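Local coordinates for protein succinate-semialdehyde dehydrogenase (Synechococcus sp., PDB 4ITA) that probably catalyses the NADP+-dependent oxidation of succinic semialdehyde to succinate, as an aldehyde dehydrogenase family member that binds NADPH, at residues 9-14 with 293-298; 25-30 with 185-190; 106-109 with 114-117. All coordinates share one frame; numbering follows the deposited sequence.

Contact 1 (9-14 with 293-298); sequences NPTTGE and IGDPMA
Thr11 and Pro296 carry this contact between two loops, a compact example of how distant turns can be fitted together without a single hydrogen bond between them. The packing is a meeting of a hydroxyl with a pyrrolidine ring: OG1 of Thr11 lies 3.1 Å from CD of Pro296, with CG of the same proline close behind. The Thr11 side chain sets its methyl CG2 opposite the backbone N (OG1 chi1 -62°), which leaves the hydroxyl turned to the proline and the methyl passing 4.1 Å from Pro296 CD. That methyl also skirts the carboxylate of Asp295, with CG2 of Thr11 4.3 Å from Asp295 OD1, a loose contact at the margin.

Each loop also has hydrogen bonds of its own, which fix the shapes that meet. In 9-14 the N-H of Thr11 reaches Asn9 OD1 at 3.0 Å, closing an Asx turn, and the N-H of Glu14 reaches OG1 of Thr12 at 3.2 Å in an ST turn. The carbonyl O of Asn9 takes two further backbone donors, Thr12 N and Gly13 N, and Gly13 adopts a left-handed backbone conformation as the chain reverses. Across the interface, a type I turn runs from Asp295 to Ala298. Its first residue also forms an Asx turn, in which Met297 N approaches Asp295 OD1 (3.0 Å) from above the carboxylate plane and so restrains the acid's rotation beside the proline.

The 9-14 turn links strands 6-8 and 15-18 of a small antiparallel hairpin, whereas 293-298 leads from helix 274-289 toward helix 309-325. Helix 64-75 lies against both, touching Asn9 through Thr73 and Pro296 through Thr72.

Contact 2 (25-30 with 185-190); sequences AEIDAK and LLIGAS. With NDP (NADPH dihydro-nicotinamide-adenine-dinucleotide phosphate), chain C; EDO (1,2-ethanediol), chain H.
A lysine acting as a hydrocarbon is the unusual feature here: CD of Lys30 packs 3.6 Å from CD2 of Leu185, the two chains sliding past each other in opposite directions. The lysine runs extended as far as CE and bends only at its last torsion (chi4 -100°), so the aliphatic length lies along the leucine while the amine turns off at the end. One helical turn back, CD1 of Ile27 meets the CG2 branch of Ile187 at 3.7 Å, the side chains crossing at about a right angle. Leu22 flanks Ile27, Lys30 and Ile187, and Gln194 and Val195 of helix 192-197 also touch Ile27.

Beyond Ile187 the same loop reaches the cofactor. CB of Ala189 sits over a face of the NADPH adenine, 3.6 Å from C5A, and Ser190 OG shares a hydrogen bond with O2 of a 1,2-ethanediol, probably from the crystallisation liquor. Lys156, whose amine bonds the carbonyl O of Ile187, is also hydrogen-bonded to NADPH. The chemistry thus implies a division of labour: van der Waals packing joins the loop to helix 24-41, while its far end contributes to the cofactor pocket.

Contact 3 (106-109 with 114-117); sequences NEYT and TESY
Tyr108 and Tyr117 pack together on one face of a two-stranded pairing. Their side chains run side by side in the same direction, but the rings are inclined at 45° and form an oblique pair, CE2 of Tyr108 lying 3.4 Å from CD1 of Tyr117. A CH-pi contact accompanies it: CB of Tyr117 stands over a face of the Tyr108 ring, offset toward its rim. Tyr117 places CG between its backbone N and carbonyl carbon (chi1 54°), which holds its ring beside that of Tyr108. Asn106, just before the first strand, lies alongside the Tyr117 ring, its ND2 3.7 Å from CE2.

The backbone pairing is that of a beta hairpin, strand 107-108 folding against the start of strand 115-129, with Tyr108 and Tyr117 an antiparallel non-hydrogen-bonded pair. At Thr114 and Glu115, which both face Leu455, the second strand carries a classic bulge against strand 448-455. Far from the chain's centre, the hairpin meets the second subunit, whose Leu425 packs on Thr109 and Ile405 on Tyr117; such a projecting element is consistent with the oligomerisation domain of aldehyde dehydrogenases.

Polar contacts bridge the strands at Thr109 and Ser116. Thr109 N donates to Ser116 O at 3.0 Å, and Ser116 OG returns a short bond of 2.6 Å to Thr109 O, arriving nearly along the C=O axis; the same hydroxyl is also bonded to Thr111 OG1. Within 106-109, ND2 of Asn106 orients the phenol by donating to Tyr108 OH (3.1 Å), in its own amide plane and almost straight, at 174°. A water in the plane of the Tyr108 ring then links that hydroxyl across to Glu115 OE1, donating to the carboxylate over 2.7 Å.

Followed from the N terminus, the chain leaves the first half of contact 1 in the turn after strand 6-8 and enters helix 24-41, where contact 2 begins. It then reaches 106-109, and contact 3 closes at once, with only four residues between its segments. Contact 2 closes later and contact 1 last, at 293-298. The three are therefore nested, contact 3 within contact 2 and both within contact 1, and none cross. No two touch: contact 1 joins the N-terminal hairpin to the loop after helix 274-289, contact 2 helix 24-41 to the loop after strand 182-185, and contact 3, about 57 Å from contact 1 between centres, the two strands of the subunit-facing hairpin.

Contact 1 (9-14 with 293-298)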
# COMPACT_ATOMS: atom_id res chain seq x y z
N ASN A 9 -3.24 13.92 -34.06
CA ASN A 9 -3.19 15.32 -33.64
C ASN A 9 -4.59 15.84 -33.33
O ASN A 9 -5.42 15.95 -34.23
CB ASN A 9 -2.54 16.16 -34.75
CG ASN A 9 -2.20 17.57 -34.30
OD1 ASN A 9 -2.88 18.15 -33.46
ND2 ASN A 9 -1.14 18.13 -34.87
N PRO A 10 -4.87 16.18 -32.06
CA PRO A 10 -6.23 16.58 -31.69
C PRO A 10 -6.63 17.97 -32.19
O PRO A 10 -7.81 18.29 -32.15
CB PRO A 10 -6.19 16.56 -30.15
CG PRO A 10 -4.77 16.88 -29.82
CD PRO A 10 -3.96 16.17 -30.89
N THR A 11 -5.67 18.76 -32.65
CA THR A 11 -5.97 20.07 -33.22
C THR A 11 -6.55 19.93 -34.63
O THR A 11 -7.40 20.73 -35.04
CB THR A 11 -4.73 20.98 -33.20
OG1 THR A 11 -4.33 21.18 -31.84
CG2 THR A 11 -5.02 22.35 -33.83
N THR A 12 -6.13 18.90 -35.36
CA THR A 12 -6.55 18.72 -36.74
C THR A 12 -7.38 17.45 -36.95
O THR A 12 -8.11 17.34 -37.94
CB THR A 12 -5.34 18.66 -37.68
OG1 THR A 12 -4.51 17.55 -37.31
CG2 THR A 12 -4.54 19.94 -37.61
N GLY A 13 -7.25 16.49 -36.04
CA GLY A 13 -7.88 15.20 -36.21
C GLY A 13 -7.09 14.26 -37.11
O GLY A 13 -7.51 13.13 -37.37
N GLU A 14 -5.93 14.72 -37.58
CA GLU A 14 -5.10 13.93 -38.49
C GLU A 14 -4.32 12.82 -37.80
O GLU A 14 -3.65 13.04 -36.79
CB GLU A 14 -4.12 14.83 -39.24
CG GLU A 14 -3.06 14.06 -40.01
CD GLU A 14 -2.18 14.95 -40.86
OE1 GLU A 14 -1.54 14.43 -41.81
OE2 GLU A 14 -2.12 16.17 -40.60
N ILE A 293 -9.28 30.54 -27.35
CA ILE A 293 -9.34 29.17 -27.82
C ILE A 293 -8.69 29.09 -29.20
O ILE A 293 -8.96 29.93 -30.06
CB ILE A 293 -10.81 28.69 -27.93
CG1 ILE A 293 -11.57 29.02 -26.64
CG2 ILE A 293 -10.88 27.20 -28.26
CD1 ILE A 293 -13.09 28.89 -26.77
N GLY A 294 -7.82 28.11 -29.41
CA GLY A 294 -7.19 27.98 -30.70
C GLY A 294 -6.05 26.98 -30.73
O GLY A 294 -5.99 26.07 -29.91
N ASP A 295 -5.17 27.16 -31.71
CA ASP A 295 -4.03 26.28 -31.92
C ASP A 295 -3.14 26.31 -30.68
O ASP A 295 -2.64 27.35 -30.31
CB ASP A 295 -3.23 26.75 -33.14
CG ASP A 295 -2.18 25.74 -33.59
OD1 ASP A 295 -1.75 24.90 -32.78
OD2 ASP A 295 -1.78 25.79 -34.77
N PRO A 296 -2.95 25.14 -30.04
CA PRO A 296 -2.15 25.12 -28.81
C PRO A 296 -0.67 25.45 -29.02
O PRO A 296 0.02 25.79 -28.06
CB PRO A 296 -2.35 23.69 -28.29
CG PRO A 296 -2.68 22.88 -29.51
CD PRO A 296 -3.51 23.82 -30.36
N MET A 297 -0.19 25.37 -30.26
CA MET A 297 1.19 25.78 -30.53
C MET A 297 1.40 27.29 -30.46
O MET A 297 2.52 27.75 -30.26
CB MET A 297 1.68 25.24 -31.88
CG MET A 297 2.06 23.77 -31.88
SD MET A 297 3.43 23.26 -30.78
CE MET A 297 4.76 24.34 -31.28
N ALA A 298 0.33 28.07 -30.60
CA ALA A 298 0.42 29.53 -30.51
C ALA A 298 0.55 29.97 -29.06
O ALA A 298 -0.24 29.55 -28.21
CB ALA A 298 -0.78 30.17 -31.16

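Contact 2 (25-30 with 185-190)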
# COMPACT_ATOMS: atom_id res chain seq x y z
N ALA A 25 5.62 -12.29 -26.70
CA ALA A 25 7.01 -12.73 -26.67
C ALA A 25 7.97 -11.55 -26.52
O ALA A 25 8.97 -11.63 -25.79
CB ALA A 25 7.34 -13.53 -27.93
N GLU A 26 7.67 -10.44 -27.20
CA GLU A 26 8.49 -9.24 -27.09
C GLU A 26 8.40 -8.62 -25.69
O GLU A 26 9.40 -8.14 -25.15
CB GLU A 26 8.10 -8.23 -28.17
CG GLU A 26 8.51 -8.72 -29.56
CD GLU A 26 8.01 -7.85 -30.69
OE1 GLU A 26 6.92 -7.25 -30.59
OE2 GLU A 26 8.73 -7.77 -31.71
N ILE A 27 7.20 -8.65 -25.10
CA ILE A 27 7.03 -8.18 -23.73
C ILE A 27 7.87 -9.04 -22.78
O ILE A 27 8.59 -8.51 -21.92
CB ILE A 27 5.55 -8.21 -23.30
CG1 ILE A 27 4.76 -7.17 -24.09
CG2 ILE A 27 5.41 -7.96 -21.80
CD1 ILE A 27 3.26 -7.33 -23.94
N ASP A 28 7.80 -10.35 -22.96
CA ASP A 28 8.58 -11.28 -22.15
C ASP A 28 10.07 -10.99 -22.23
O ASP A 28 10.77 -11.00 -21.22
CB ASP A 28 8.29 -12.72 -22.58
CG ASP A 28 8.97 -13.73 -21.69
OD1 ASP A 28 8.45 -13.98 -20.59
OD2 ASP A 28 10.03 -14.26 -22.10
N ALA A 29 10.56 -10.71 -23.44
CA ALA A 29 11.97 -10.41 -23.63
C ALA A 29 12.36 -9.14 -22.89
O ALA A 29 13.44 -9.07 -22.30
CB ALA A 29 12.29 -10.28 -25.11
N LYS A 30 11.49 -8.13 -22.93
CA LYS A 30 11.77 -6.90 -22.19
C LYS A 30 11.80 -7.12 -20.69
O LYS A 30 12.62 -6.54 -20.00
CB LYS A 30 10.80 -5.79 -22.60
CG LYS A 30 11.03 -5.35 -24.05
CD LYS A 30 10.54 -3.96 -24.32
CE LYS A 30 10.75 -3.57 -25.78
NZ LYS A 30 11.97 -2.72 -25.97
N LEU A 185 6.98 0.31 -22.99
CA LEU A 185 6.26 -0.78 -23.65
C LEU A 185 5.15 -0.19 -24.49
O LEU A 185 4.17 0.35 -23.96
CB LEU A 185 5.67 -1.75 -22.63
CG LEU A 185 6.61 -2.30 -21.55
CD1 LEU A 185 5.87 -3.26 -20.64
CD2 LEU A 185 7.82 -2.99 -22.17
N LEU A 186 5.29 -0.30 -25.81
CA LEU A 186 4.22 0.12 -26.71
C LEU A 186 3.18 -0.99 -26.75
O LEU A 186 3.23 -1.87 -27.62
CB LEU A 186 4.76 0.43 -28.11
CG LEU A 186 5.69 1.64 -28.19
CD1 LEU A 186 6.06 1.92 -29.66
CD2 LEU A 186 5.09 2.88 -27.54
N ILE A 187 2.29 -0.98 -25.77
CA ILE A 187 1.28 -2.03 -25.63
C ILE A 187 -0.06 -1.43 -25.24
O ILE A 187 -0.12 -0.33 -24.67
CB ILE A 187 1.69 -3.09 -24.57
CG1 ILE A 187 1.79 -2.48 -23.16
CG2 ILE A 187 2.99 -3.79 -24.98
CD1 ILE A 187 2.11 -3.50 -22.06
N GLY A 188 -1.12 -2.16 -25.55
CA GLY A 188 -2.47 -1.73 -25.23
C GLY A 188 -2.90 -2.17 -23.85
O GLY A 188 -2.21 -2.94 -23.18
N ALA A 189 -4.07 -1.70 -23.44
CA ALA A 189 -4.59 -2.02 -22.12
C ALA A 189 -4.74 -3.53 -21.88
O ALA A 189 -4.49 -4.01 -20.77
CB ALA A 189 -5.93 -1.30 -21.88
N SER A 190 -5.14 -4.27 -22.92
CA SER A 190 -5.34 -5.71 -22.78
C SER A 190 -4.05 -6.49 -22.51
O SER A 190 -4.09 -7.65 -22.12
CB SER A 190 -6.02 -6.29 -24.03
OG SER A 190 -5.15 -6.22 -25.16
PA NDP C . -7.66 5.86 -18.61
O1A NDP C . -7.82 5.20 -17.27
O2A NDP C . -8.61 5.54 -19.72
O5B NDP C . -6.18 5.56 -19.14
C5B NDP C . -5.02 5.73 -18.32
C4B NDP C . -4.00 4.63 -18.60
O4B NDP C . -4.55 3.37 -18.21
C3B NDP C . -3.66 4.48 -20.08
O3B NDP C . -2.31 4.02 -20.20
C2B NDP C . -4.60 3.37 -20.53
O2B NDP C . -4.15 2.66 -21.67
C1B NDP C . -4.53 2.48 -19.32
N9A NDP C . -5.67 1.57 -19.14
C8A NDP C . -6.98 1.82 -19.37
N7A NDP C . -7.72 0.74 -19.03
C5A NDP C . -6.88 -0.20 -18.56
C6A NDP C . -6.99 -1.57 -18.03
N6A NDP C . -8.20 -2.16 -17.94
N1A NDP C . -5.85 -2.18 -17.66
C2A NDP C . -4.65 -1.59 -17.74
N3A NDP C . -4.47 -0.35 -18.22
C4A NDP C . -5.54 0.36 -18.63
O3 NDP C . -7.63 7.45 -18.24
PN NDP C . -8.14 8.78 -19.01
O1N NDP C . -9.47 8.57 -19.69
O2N NDP C . -6.96 9.32 -19.79
O5D NDP C . -8.39 9.77 -17.76
C5D NDP C . -7.30 10.20 -16.96
C4D NDP C . -7.64 10.01 -15.49
O4D NDP C . -6.44 10.05 -14.71
C3D NDP C . -8.54 11.09 -14.94
O3D NDP C . -9.54 10.51 -14.09
C2D NDP C . -7.55 11.95 -14.17
O2D NDP C . -8.22 12.72 -13.18
C1D NDP C . -6.64 10.90 -13.57
N1N NDP C . -5.38 11.52 -13.13
C2N NDP C . -4.88 11.25 -11.92
C3N NDP C . -3.99 12.14 -11.31
C7N NDP C . -3.38 11.85 -9.97
O7N NDP C . -2.18 12.04 -9.83
N7N NDP C . -4.15 11.41 -8.98
C4N NDP C . -3.62 13.44 -11.98
C5N NDP C . -3.84 13.33 -13.42
C6N NDP C . -4.71 12.38 -13.94
P2B NDP C . -4.75 2.95 -23.13
O1X NDP C . -3.99 1.96 -23.98
O2X NDP C . -6.23 2.65 -23.06
O3X NDP C . -4.45 4.37 -23.49
C1 EDO H . -1.67 -9.99 -26.23
O1 EDO H . -0.65 -9.14 -25.68
C2 EDO H . -3.01 -9.66 -25.58
O2 EDO H . -3.49 -8.39 -26.04

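Contact 3 (106-109 with 114-117)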
# COMPACT_ATOMS: atom_id res chain seq x y z
N ASN A 106 19.68 4.28 6.49
CA ASN A 106 19.29 3.44 7.62
C ASN A 106 18.67 4.27 8.73
O ASN A 106 19.15 5.36 9.04
CB ASN A 106 20.49 2.71 8.21
CG ASN A 106 21.12 1.72 7.26
OD1 ASN A 106 20.57 1.38 6.21
ND2 ASN A 106 22.30 1.24 7.63
N GLU A 107 17.61 3.75 9.33
CA GLU A 107 17.01 4.39 10.50
C GLU A 107 17.18 3.48 11.70
O GLU A 107 16.62 2.39 11.74
CB GLU A 107 15.54 4.73 10.23
CG GLU A 107 15.38 5.78 9.13
CD GLU A 107 13.94 6.03 8.70
OE1 GLU A 107 13.13 5.08 8.74
OE2 GLU A 107 13.64 7.17 8.29
N TYR A 108 17.97 3.93 12.67
CA TYR A 108 18.32 3.10 13.82
C TYR A 108 17.32 3.26 14.95
O TYR A 108 16.83 4.37 15.20
CB TYR A 108 19.75 3.42 14.30
CG TYR A 108 20.79 3.04 13.27
CD1 TYR A 108 21.11 3.90 12.24
CD2 TYR A 108 21.43 1.80 13.32
CE1 TYR A 108 22.04 3.55 11.28
CE2 TYR A 108 22.36 1.44 12.36
CZ TYR A 108 22.66 2.32 11.35
OH TYR A 108 23.59 1.98 10.39
N THR A 109 17.00 2.15 15.60
CA THR A 109 16.10 2.16 16.75
C THR A 109 16.79 1.41 17.87
O THR A 109 17.29 0.30 17.65
CB THR A 109 14.76 1.48 16.41
OG1 THR A 109 14.06 2.27 15.43
CG2 THR A 109 13.88 1.35 17.66
N THR A 114 23.00 -5.15 19.47
CA THR A 114 24.14 -4.28 19.19
C THR A 114 23.77 -3.27 18.12
O THR A 114 24.09 -2.08 18.23
CB THR A 114 25.38 -5.10 18.78
OG1 THR A 114 25.81 -5.87 19.90
CG2 THR A 114 26.51 -4.19 18.31
N GLU A 115 23.09 -3.75 17.08
CA GLU A 115 22.56 -2.86 16.05
C GLU A 115 21.18 -3.31 15.67
O GLU A 115 20.96 -4.49 15.41
CB GLU A 115 23.46 -2.84 14.81
CG GLU A 115 24.71 -1.99 14.95
CD GLU A 115 25.41 -1.75 13.63
OE1 GLU A 115 24.77 -1.94 12.57
OE2 GLU A 115 26.60 -1.38 13.64
N SER A 116 20.23 -2.38 15.65
CA SER A 116 18.91 -2.66 15.11
C SER A 116 18.43 -1.46 14.33
O SER A 116 18.51 -0.32 14.81
CB SER A 116 17.92 -3.07 16.21
OG SER A 116 17.98 -2.20 17.31
N TYR A 117 17.98 -1.70 13.11
CA TYR A 117 17.61 -0.61 12.22
C TYR A 117 16.71 -1.10 11.11
O TYR A 117 16.50 -2.30 10.93
CB TYR A 117 18.85 0.06 11.62
CG TYR A 117 19.83 -0.86 10.90
CD1 TYR A 117 20.82 -1.55 11.60
CD2 TYR A 117 19.80 -1.01 9.51
CE1 TYR A 117 21.74 -2.37 10.94
CE2 TYR A 117 20.72 -1.83 8.84
CZ TYR A 117 21.68 -2.51 9.56
OH TYR A 117 22.59 -3.32 8.91
O HOH W 1 25.15 -0.17 10.55
O HOH W 2 20.43 0.19 17.25